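Local coordinates for protein pyruvate formate-lyase 2 (Archaeoglobus fulgidus, PDB 2F3O) that belongs to the glycyl radical enzymes and is probably a lyase, though its own substrate is not established, at residues N368-I373 with N395-F400; G425-A430 with G688-I693. All blocks are in the same frame, centred on the assembly; numbering follows the deposited sequence.

Interaction 1: residues N368-I373 with N395-F400; sequences NVHVRI and NLALFF
Strands 368-373 and 396-400 run parallel; the axes of the two segments approach to 4.7 Å and cross at 31°. V371 pairs with the residues on either side of L398. Its N gives a hydrogen bond to A397 O (2.8 Å from V371 N), and its O receives one from F399 N. F399 O then takes I373 N, at 2.9 Å. The bond from A397 N to V369 O is longer and more bent.

H370, A397, R372 and F399 share one face. The imidazole of H370 lies between two groups. F399 CZ is 3.9 Å above one face of the H370 ring, over its centre, and N368 O covers the opposite face. The two rings are oblique, with planes at 57°. H370 ND1 is fixed by a hydrogen bond to T423.

V369, V371, I373, L396, L398 and F400 line the other face. L398 CD2 touches both V371 CB and I373 CD1, at 3.9 Å each. I373 and F400 lie side by side, I373 CD1 reaching F400 CE2 at 3.6 Å. I373 CG1, set between its backbone N and carbonyl carbon (chi1 48°), also meets F400 CE2.

This is a beta-alpha-beta unit closed through helix 379-390, whose L385 packs on I373 and L396, while helix 350-362 lies beside L396. Strand 334-338 flanks strand 368-373, and F399 meets H722 of strand 722-728.

Interaction 2: residues G425-A430 with G688-I693; sequences GCVEIA and GASLTI
E428 OE2 accepts the backbone NH of V427, the residue that carries most of the contact with G688-S690. V427 N lies 2.9 Å from E428 OE2. The donor stands 31° out of the carboxylate plane, on the anti side. C426 N makes a weak bond to the same oxygen; the carboxylate is folded back over its own loop. OE1 has other partners, S439 and a glycerol probably left from crystallisation.

V427 meets the other segment with its whole side chain. A689 O comes up against CB and both methyls from one side, 3.4 Å from V427 CB. V427 CG2 also lies 3.6 Å from A689 C. V427 CG1, anti to the carbonyl carbon (chi1 -53°), touches S690 CB at 3.8 Å.

Residues 425-427 link strands 421-424 and 428-431 of a hairpin. The sequence GCVE here matches the cysteine loop of glycyl radical enzymes. C426 corresponds to the cysteine that becomes a transient thiyl radical in relatives, which is consistent with the same role here.

G688 CA makes a CH...O contact with V427 O (3.5 Å). I429 CG1 comes only to the edge of the contact, near G688 N. S690 OG is hydrogen-bonded to A751 O, next to G752, the predicted radical site.

In the fold
The centres of interactions 1 and 2 are about 9 Å apart, and the two touch. N368 and H370 meet the 425-426 loop, and F399 meets V427. Interaction 1 closes along the chain before 425-430 begins. Its strands belong to a mixed sheet that interaction 2 reaches only through 692-693; strand 428-431 belongs to a separate hairpin. Interaction 2 brings a segment of the pyruvate formate lyase-like range against one of the glycine radical range. N368 also hydrogen-bonds G752, the predicted radical site. In relatives, a ten-stranded alpha/beta barrel holds the cysteine and glycyl loops at its centre. The arrangement here is consistent with radical transfer between them.

Interaction 1: residues N368-I373 with N395-F400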
loop_
_atom_site.group_PDB
_atom_site.type_symbol
_atom_site.label_atom_id
_atom_site.label_comp_id
_atom_site.label_asym_id
_atom_site.label_seq_id
_atom_site.Cartn_x
_atom_site.Cartn_y
_atom_site.Cartn_z
ATOM N N ASN A 368 19.987 29.013 -21.967
ATOM C CA ASN A 368 18.852 28.999 -22.843
ATOM C C ASN A 368 17.788 29.770 -22.137
ATOM O O ASN A 368 17.190 29.259 -21.208
ATOM C CB ASN A 368 18.375 27.582 -23.110
ATOM C CG ASN A 368 17.630 27.479 -24.412
ATOM O OD1 ASN A 368 17.203 28.483 -24.966
ATOM N ND2 ASN A 368 17.481 26.268 -24.918
ATOM N N VAL A 369 17.555 31.009 -22.541
ATOM C CA VAL A 369 16.563 31.808 -21.820
ATOM C C VAL A 369 15.115 31.664 -22.303
ATOM O O VAL A 369 14.789 31.858 -23.481
ATOM C CB VAL A 369 17.052 33.234 -21.528
ATOM C CG1 VAL A 369 18.366 33.467 -22.230
ATOM C CG2 VAL A 369 15.996 34.276 -21.818
ATOM N N HIS A 370 14.258 31.302 -21.357
ATOM C CA HIS A 370 12.896 30.943 -21.650
ATOM C C HIS A 370 11.952 31.901 -20.992
ATOM O O HIS A 370 11.975 32.074 -19.779
ATOM C CB HIS A 370 12.627 29.556 -21.127
ATOM C CG HIS A 370 13.398 28.491 -21.832
ATOM N ND1 HIS A 370 13.617 27.249 -21.287
ATOM C CD2 HIS A 370 13.997 28.480 -23.044
ATOM C CE1 HIS A 370 14.307 26.511 -22.133
ATOM N NE2 HIS A 370 14.556 27.237 -23.206
ATOM N N VAL A 371 11.123 32.544 -21.799
ATOM C CA VAL A 371 10.254 33.593 -21.289
ATOM C C VAL A 371 8.811 33.128 -21.331
ATOM O O VAL A 371 8.264 32.869 -22.398
ATOM C CB VAL A 371 10.393 34.908 -22.086
ATOM C CG1 VAL A 371 9.780 36.050 -21.318
ATOM C CG2 VAL A 371 11.843 35.217 -22.379
ATOM N N ARG A 372 8.212 33.006 -20.152
ATOM C CA ARG A 372 6.793 32.732 -20.033
ATOM C C ARG A 372 5.987 34.026 -20.205
ATOM O O ARG A 372 6.221 35.035 -19.519
ATOM C CB ARG A 372 6.483 32.108 -18.670
ATOM C CG ARG A 372 6.834 30.638 -18.507
ATOM C CD ARG A 372 6.461 30.137 -17.097
ATOM N NE ARG A 372 5.098 30.508 -16.722
ATOM C CZ ARG A 372 4.485 30.125 -15.605
ATOM N NH1 ARG A 372 5.106 29.322 -14.757
ATOM N NH2 ARG A 372 3.241 30.522 -15.349
ATOM N N ILE A 373 5.050 34.005 -21.145
ATOM C CA ILE A 373 4.104 35.096 -21.276
ATOM C C ILE A 373 2.696 34.553 -21.334
ATOM O O ILE A 373 2.475 33.373 -21.658
ATOM C CB ILE A 373 4.346 35.928 -22.532
ATOM C CG1 ILE A 373 4.522 35.038 -23.739
ATOM C CG2 ILE A 373 5.587 36.790 -22.394
ATOM C CD1 ILE A 373 4.984 35.820 -24.919
ATOM N N ASN A 395 18.095 34.659 -29.166
ATOM C CA ASN A 395 18.472 33.889 -27.984
ATOM C C ASN A 395 17.364 33.798 -26.930
ATOM O O ASN A 395 17.630 33.588 -25.740
ATOM C CB ASN A 395 19.788 34.405 -27.384
ATOM C CG ASN A 395 19.704 35.850 -26.833
ATOM O OD1 ASN A 395 20.634 36.309 -26.180
ATOM N ND2 ASN A 395 18.618 36.554 -27.090
ATOM N N LEU A 396 16.127 33.979 -27.391
ATOM C CA LEU A 396 14.934 33.948 -26.551
ATOM C C LEU A 396 14.019 32.841 -27.016
ATOM O O LEU A 396 14.024 32.486 -28.186
ATOM C CB LEU A 396 14.166 35.261 -26.681
ATOM C CG LEU A 396 14.183 36.268 -25.537
ATOM C CD1 LEU A 396 15.533 36.310 -24.900
ATOM C CD2 LEU A 396 13.785 37.651 -26.032
ATOM N N ALA A 397 13.230 32.289 -26.104
ATOM C CA ALA A 397 12.129 31.427 -26.510
ATOM C C ALA A 397 10.907 31.862 -25.748
ATOM O O ALA A 397 11.000 32.238 -24.578
ATOM C CB ALA A 397 12.426 30.002 -26.229
ATOM N N LEU A 398 9.760 31.816 -26.411
ATOM C CA LEU A 398 8.525 32.289 -25.810
ATOM C C LEU A 398 7.596 31.134 -25.489
ATOM O O LEU A 398 7.333 30.290 -26.336
ATOM C CB LEU A 398 7.848 33.298 -26.740
ATOM C CG LEU A 398 8.656 34.589 -26.908
ATOM C CD1 LEU A 398 8.021 35.469 -27.940
ATOM C CD2 LEU A 398 8.770 35.324 -25.577
ATOM N N PHE A 399 7.110 31.100 -24.258
ATOM C CA PHE A 399 6.259 30.013 -23.793
ATOM C C PHE A 399 4.909 30.571 -23.363
ATOM O O PHE A 399 4.832 31.487 -22.538
ATOM C CB PHE A 399 6.923 29.295 -22.623
ATOM C CG PHE A 399 8.121 28.469 -23.011
ATOM C CD1 PHE A 399 9.357 29.053 -23.207
ATOM C CD2 PHE A 399 8.010 27.102 -23.163
ATOM C CE1 PHE A 399 10.436 28.287 -23.572
ATOM C CE2 PHE A 399 9.094 26.337 -23.511
ATOM C CZ PHE A 399 10.307 26.926 -23.713
ATOM N N PHE A 400 3.838 30.022 -23.922
ATOM C CA PHE A 400 2.507 30.577 -23.697
ATOM C C PHE A 400 1.775 29.817 -22.605
ATOM O O PHE A 400 1.477 28.636 -22.772
ATOM C CB PHE A 400 1.737 30.631 -25.021
ATOM C CG PHE A 400 2.409 31.510 -26.056
ATOM C CD1 PHE A 400 3.249 30.969 -27.019
ATOM C CD2 PHE A 400 2.253 32.894 -26.024
ATOM C CE1 PHE A 400 3.899 31.780 -27.939
ATOM C CE2 PHE A 400 2.903 33.708 -26.955
ATOM C CZ PHE A 400 3.726 33.148 -27.908
#

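Interaction 2: residues G425-A430 with G688-I693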
loop_
_atom_site.group_PDB
_atom_site.type_symbol
_atom_site.label_atom_id
_atom_site.label_comp_id
_atom_site.label_asym_id
_atom_site.label_seq_id
_atom_site.Cartn_x
_atom_site.Cartn_y
_atom_site.Cartn_z
ATOM N N GLY A 425 15.939 22.651 -20.687
ATOM C CA GLY A 425 16.427 22.236 -21.995
ATOM C C GLY A 425 16.094 23.186 -23.130
ATOM O O GLY A 425 16.368 24.374 -23.039
ATOM N N CYS A 426 15.509 22.663 -24.200
ATOM C CA CYS A 426 14.984 23.498 -25.258
ATOM C C CYS A 426 13.608 24.069 -24.951
ATOM O O CYS A 426 13.440 25.285 -24.758
ATOM C CB CYS A 426 14.824 22.685 -26.514
ATOM S SG CYS A 426 16.260 21.805 -26.948
ATOM N N VAL A 427 12.605 23.188 -24.993
ATOM C CA VAL A 427 11.196 23.605 -24.955
ATOM C C VAL A 427 10.357 22.841 -23.931
ATOM O O VAL A 427 9.148 23.069 -23.824
ATOM C CB VAL A 427 10.499 23.455 -26.349
ATOM C CG1 VAL A 427 11.278 24.162 -27.423
ATOM C CG2 VAL A 427 10.316 21.993 -26.722
ATOM N N GLU A 428 11.002 21.934 -23.196
ATOM C CA GLU A 428 10.339 21.054 -22.228
ATOM C C GLU A 428 9.784 21.762 -20.994
ATOM O O GLU A 428 10.447 22.616 -20.402
ATOM C CB GLU A 428 11.297 19.966 -21.795
ATOM C CG GLU A 428 11.953 19.274 -22.968
ATOM C CD GLU A 428 13.370 19.753 -23.211
ATOM O OE1 GLU A 428 14.285 19.304 -22.499
ATOM O OE2 GLU A 428 13.574 20.588 -24.112
ATOM N N ILE A 429 8.556 21.400 -20.625
ATOM C CA ILE A 429 7.871 22.006 -19.489
ATOM C C ILE A 429 7.594 20.967 -18.406
ATOM O O ILE A 429 7.480 19.762 -18.686
ATOM C CB ILE A 429 6.566 22.688 -19.905
ATOM C CG1 ILE A 429 5.666 21.719 -20.664
ATOM C CG2 ILE A 429 6.853 23.894 -20.769
ATOM C CD1 ILE A 429 4.241 22.183 -20.703
ATOM N N ALA A 430 7.487 21.447 -17.168
ATOM C CA ALA A 430 7.483 20.581 -15.986
ATOM C C ALA A 430 7.076 21.390 -14.779
ATOM O O ALA A 430 7.370 22.568 -14.716
ATOM C CB ALA A 430 8.885 19.963 -15.754
ATOM N N GLY A 688 6.350 19.581 -24.193
ATOM C CA GLY A 688 6.733 20.764 -24.979
ATOM C C GLY A 688 6.700 20.613 -26.491
ATOM O O GLY A 688 6.677 19.500 -27.014
ATOM N N ALA A 689 6.703 21.743 -27.192
ATOM C CA ALA A 689 6.754 21.741 -28.657
ATOM C C ALA A 689 7.713 22.803 -29.128
ATOM O O ALA A 689 7.855 23.828 -28.483
ATOM C CB ALA A 689 5.399 21.995 -29.248
ATOM N N SER A 690 8.378 22.561 -30.248
ATOM C CA SER A 690 9.276 23.563 -30.803
ATOM C C SER A 690 8.774 24.142 -32.121
ATOM O O SER A 690 8.719 23.440 -33.135
ATOM C CB SER A 690 10.665 22.986 -31.006
ATOM O OG SER A 690 11.425 23.798 -31.873
ATOM N N LEU A 691 8.413 25.421 -32.089
ATOM C CA LEU A 691 8.104 26.179 -33.293
ATOM C C LEU A 691 9.154 27.275 -33.517
ATOM O O LEU A 691 9.289 28.185 -32.690
ATOM C CB LEU A 691 6.710 26.793 -33.204
ATOM C CG LEU A 691 6.312 27.734 -34.332
ATOM C CD1 LEU A 691 6.289 26.981 -35.652
ATOM C CD2 LEU A 691 4.973 28.388 -34.032
ATOM N N THR A 692 9.886 27.186 -34.630
ATOM C CA THR A 692 10.885 28.199 -34.978
ATOM C C THR A 692 10.461 29.018 -36.180
ATOM O O THR A 692 10.182 28.461 -37.240
ATOM C CB THR A 692 12.181 27.550 -35.371
ATOM O OG1 THR A 692 12.442 26.469 -34.479
ATOM C CG2 THR A 692 13.309 28.557 -35.329
ATOM N N ILE A 693 10.435 30.337 -36.031
ATOM C CA ILE A 693 10.068 31.224 -37.137
ATOM C C ILE A 693 11.266 32.046 -37.634
ATOM O O ILE A 693 11.793 32.889 -36.915
ATOM C CB ILE A 693 8.866 32.119 -36.747
ATOM C CG1 ILE A 693 7.598 31.275 -36.692
ATOM C CG2 ILE A 693 8.668 33.256 -37.739
ATOM C CD1 ILE A 693 7.415 30.437 -37.935
#